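Local coordinates for protein putative oxidoreductase (Pseudomonas putida, PDB 3L6D) that probably binds NADP and acts as an oxidoreductase of the reductive aminase-like family, although its substrate and reaction are not established, at residues B[56-59]-B[60-63]; B[284-287]-B[288-291]. One frame throughout, in Å; residues are numbered along the deposited sequence.

Contact 1 of 2, residues B[56-59]-B[60-63]; sequences CESV and KAAL
S58 OG takes the backbone N-H of A61 at 3.1 Å, with an N-H...O angle of 159°. S58 OG is also hydrogen-bonded to a water oxygen at 2.8 Å. This is an N-cap: S58 stands just before helix 59-65 of the Rossmann-type NAD-binding domain, in the short loop that joins strand 54-55 to this helix. The hydroxyl sits between the backbone N and the carbonyl carbon of its own residue (chi1 61°), which turns it over the first turn of the helix. CG of K60 lies alongside it.

The water ties three side chains together across the cap. It donates to OE2 of E57 and accepts from NZ of K60, the latter at 2.8 Å. E57 OE2 and K60 NZ are 5.2 Å apart, so the opposite charges meet through the water and not directly. The lysine chain bends at its last two torsions to bring NZ there. The E57 carboxylate near the helix N-terminus would probably interact favourably with the helix dipole.

Backbone bonds continue the turn. A62 N donates to S58 O, and L63 N donates to V59 O.

The inner face is apolar. V59 and L63 lie side by side and point the same way, and both touch V88 of helix 88-92. V59 and A62 also rest on I15 of strand 12-15, so the helix start packs against the parallel part of the sheet. C56, just before the cap, packs against the helix start. Its CB faces CB of A61 at 4.1 Å, and its SG lies 3.6 Å from CA of A62.

Contact 2 of 2, residues B[284-287]-B[288-291]; sequences QDIA and ATTK
Q284 OE1 and K291 NZ form the one side-chain to side-chain hydrogen bond between the two segments, 2.7 Å long. NZ lies in the amide plane, on a lone pair of OE1, and the two side chains cross at about a right angle. OE1 also lies 3.4 Å from CB of A288. K291 has a cation-pi contact with F235 as well. An alanine in place of Q284 would remove the amide oxygen and is likely to leave the ammonium of K291 without this acceptor and A288 CB less covered.

Two threonine hydroxyls turn back onto the backbone. T289 OG1 donates to I286 O at 2.7 Å, in the carbonyl plane; T290 OG1 donates to A287 O at 3.0 Å. Each OG1 lies beside its own backbone N (chi1 -60° in T289), which puts hydroxyl and N-H of one residue on the same carbonyl oxygen.

In this part of the helical C-terminal domain, after helix 264-281, D285 makes an Asx turn: its OD2 accepts from A287 N, while OD1 forms a salt bridge with R229. A288 N donates to D285 O.

Apolar packing includes the dimer partner. I286 meets M187 of the second subunit, and A287, T289 and T290 meet F191 of that subunit.

Both contacts are local, but they share no element. Contact 1 lies in the NAD-binding domain and contact 2 in the reductive aminase-like C-terminal domain. They sit on opposite sides of the chain's centre, their own centres about 54 Å apart. Contact 1 is only partly buried: a polar cap and a water-linked charged pair face outward, above an apolar side packed on the sheet. Contact 2 is largely buried, with its hydroxyls folded back on carbonyls and its aspartate paired with an arginine. The second subunit packs against contact 2, whereas contact 1 touches no other chain of the assembly.

Contact 1 of 2, residues B[56-59]-B[60-63]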
loop_
_atom_site.group_PDB
_atom_site.type_symbol
_atom_site.label_atom_id
_atom_site.label_comp_id
_atom_site.label_asym_id
_atom_site.label_seq_id
_atom_site.Cartn_x
_atom_site.Cartn_y
_atom_site.Cartn_z
ATOM N N CYS B 56 -31.433 23.686 -16.300
ATOM C CA CYS B 56 -31.648 23.987 -17.716
ATOM C C CYS B 56 -32.760 23.097 -18.242
ATOM O O CYS B 56 -32.979 21.997 -17.750
ATOM C CB CYS B 56 -30.386 23.705 -18.557
ATOM S SG CYS B 56 -28.916 24.682 -18.132
ATOM N N GLU B 57 -33.416 23.561 -19.290
ATOM C CA GLU B 57 -34.560 22.830 -19.855
ATOM C C GLU B 57 -34.147 21.615 -20.716
ATOM O O GLU B 57 -34.950 20.682 -20.943
ATOM C CB GLU B 57 -35.451 23.803 -20.636
ATOM C CG GLU B 57 -34.869 24.331 -21.956
ATOM C CD GLU B 57 -35.816 25.316 -22.657
ATOM O OE1 GLU B 57 -36.965 25.476 -22.200
ATOM O OE2 GLU B 57 -35.391 25.936 -23.669
ATOM N N SER B 58 -32.901 21.607 -21.175
ATOM C CA SER B 58 -32.481 20.576 -22.131
ATOM C C SER B 58 -30.974 20.410 -22.086
ATOM O O SER B 58 -30.270 21.298 -21.567
ATOM C CB SER B 58 -32.858 20.982 -23.557
ATOM O OG SER B 58 -32.230 22.184 -23.938
ATOM N N VAL B 59 -30.502 19.294 -22.666
ATOM C CA VAL B 59 -29.067 19.104 -22.958
ATOM C C VAL B 59 -28.486 20.284 -23.747
ATOM O O VAL B 59 -27.472 20.845 -23.352
ATOM C CB VAL B 59 -28.788 17.777 -23.685
ATOM C CG1 VAL B 59 -27.286 17.645 -24.046
ATOM C CG2 VAL B 59 -29.270 16.583 -22.829
ATOM N N LYS B 60 -29.145 20.702 -24.822
ATOM C CA LYS B 60 -28.598 21.772 -25.650
ATOM C C LYS B 60 -28.462 23.086 -24.890
ATOM O O LYS B 60 -27.475 23.796 -25.075
ATOM C CB LYS B 60 -29.341 21.943 -26.998
ATOM C CG LYS B 60 -30.787 22.431 -26.933
ATOM C CD LYS B 60 -31.453 22.432 -28.334
ATOM C CE LYS B 60 -32.961 22.167 -28.204
ATOM N NZ LYS B 60 -33.669 23.450 -27.912
ATOM N N ALA B 61 -29.426 23.392 -24.021
ATOM C CA ALA B 61 -29.326 24.599 -23.201
ATOM C C ALA B 61 -28.131 24.557 -22.217
ATOM O O ALA B 61 -27.453 25.557 -22.011
ATOM C CB ALA B 61 -30.656 24.856 -22.440
ATOM N N ALA B 62 -27.921 23.410 -21.607
ATOM C CA ALA B 62 -26.800 23.198 -20.675
ATOM C C ALA B 62 -25.436 23.347 -21.400
ATOM O O ALA B 62 -24.498 23.986 -20.880
ATOM C CB ALA B 62 -26.930 21.846 -20.032
ATOM N N LEU B 63 -25.350 22.793 -22.621
ATOM C CA LEU B 63 -24.147 22.941 -23.447
ATOM C C LEU B 63 -23.859 24.380 -23.796
ATOM O O LEU B 63 -22.689 24.811 -23.734
ATOM C CB LEU B 63 -24.232 22.089 -24.732
ATOM C CG LEU B 63 -24.174 20.590 -24.455
ATOM C CD1 LEU B 63 -24.512 19.802 -25.759
ATOM C CD2 LEU B 63 -22.775 20.216 -23.924
HETATM O O HOH W 1 -33.491 24.313 -25.241
#

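Contact 2 of 2, residues B[284-287]-B[288-291]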
loop_
_atom_site.group_PDB
_atom_site.type_symbol
_atom_site.label_atom_id
_atom_site.label_comp_id
_atom_site.label_asym_id
_atom_site.label_seq_id
_atom_site.Cartn_x
_atom_site.Cartn_y
_atom_site.Cartn_z
ATOM N N GLN B 284 19.649 -10.108 -6.882
ATOM C CA GLN B 284 19.340 -8.677 -7.009
ATOM C C GLN B 284 18.363 -8.150 -5.940
ATOM O O GLN B 284 17.753 -8.926 -5.213
ATOM C CB GLN B 284 18.832 -8.361 -8.418
ATOM C CG GLN B 284 19.827 -8.719 -9.518
ATOM C CD GLN B 284 19.272 -8.440 -10.878
ATOM O OE1 GLN B 284 18.564 -7.448 -11.086
ATOM N NE2 GLN B 284 19.580 -9.320 -11.832
ATOM N N ASP B 285 18.247 -6.827 -5.856
ATOM C CA ASP B 285 17.262 -6.159 -5.022
ATOM C C ASP B 285 15.872 -6.663 -5.411
ATOM O O ASP B 285 15.613 -7.019 -6.577
ATOM C CB ASP B 285 17.355 -4.641 -5.199
ATOM C CG ASP B 285 16.420 -3.865 -4.260
ATOM O OD1 ASP B 285 16.850 -3.504 -3.140
ATOM O OD2 ASP B 285 15.260 -3.585 -4.642
ATOM N N ILE B 286 15.013 -6.720 -4.401
ATOM C CA ILE B 286 13.627 -7.162 -4.524
ATOM C C ILE B 286 12.876 -6.413 -5.637
ATOM O O ILE B 286 12.008 -6.996 -6.323
ATOM C CB ILE B 286 12.937 -7.072 -3.150
ATOM C CG1 ILE B 286 11.540 -7.717 -3.169
ATOM C CG2 ILE B 286 12.913 -5.585 -2.635
ATOM C CD1 ILE B 286 11.527 -9.198 -3.572
ATOM N N ALA B 287 13.249 -5.156 -5.875
ATOM C CA ALA B 287 12.642 -4.390 -6.977
ATOM C C ALA B 287 12.909 -5.016 -8.357
ATOM O O ALA B 287 12.203 -4.683 -9.301
ATOM C CB ALA B 287 13.079 -2.931 -6.957
ATOM N N ALA B 288 13.878 -5.935 -8.471
ATOM C CA ALA B 288 14.137 -6.605 -9.762
ATOM C C ALA B 288 12.980 -7.507 -10.140
ATOM O O ALA B 288 12.884 -7.972 -11.296
ATOM C CB ALA B 288 15.438 -7.419 -9.737
ATOM N N THR B 289 12.110 -7.784 -9.177
ATOM C CA THR B 289 10.861 -8.490 -9.463
ATOM C C THR B 289 10.164 -7.825 -10.657
ATOM O O THR B 289 9.599 -8.502 -11.520
ATOM C CB THR B 289 9.917 -8.510 -8.241
ATOM O OG1 THR B 289 10.563 -9.165 -7.145
ATOM C CG2 THR B 289 8.612 -9.274 -8.556
ATOM N N THR B 290 10.195 -6.488 -10.688
ATOM C CA THR B 290 9.691 -5.722 -11.815
ATOM C C THR B 290 10.151 -6.234 -13.188
ATOM O O THR B 290 9.317 -6.404 -14.117
ATOM C CB THR B 290 10.054 -4.217 -11.638
ATOM O OG1 THR B 290 9.509 -3.769 -10.376
ATOM C CG2 THR B 290 9.432 -3.396 -12.730
ATOM N N LYS B 291 11.458 -6.461 -13.331
ATOM C CA LYS B 291 12.046 -6.913 -14.601
ATOM C C LYS B 291 11.573 -8.302 -15.049
ATOM O O LYS B 291 11.589 -8.589 -16.249
ATOM C CB LYS B 291 13.582 -6.896 -14.537
ATOM C CG LYS B 291 14.217 -5.498 -14.570
ATOM C CD LYS B 291 15.551 -5.428 -13.793
ATOM C CE LYS B 291 16.669 -6.229 -14.411
ATOM N NZ LYS B 291 17.856 -6.351 -13.502
#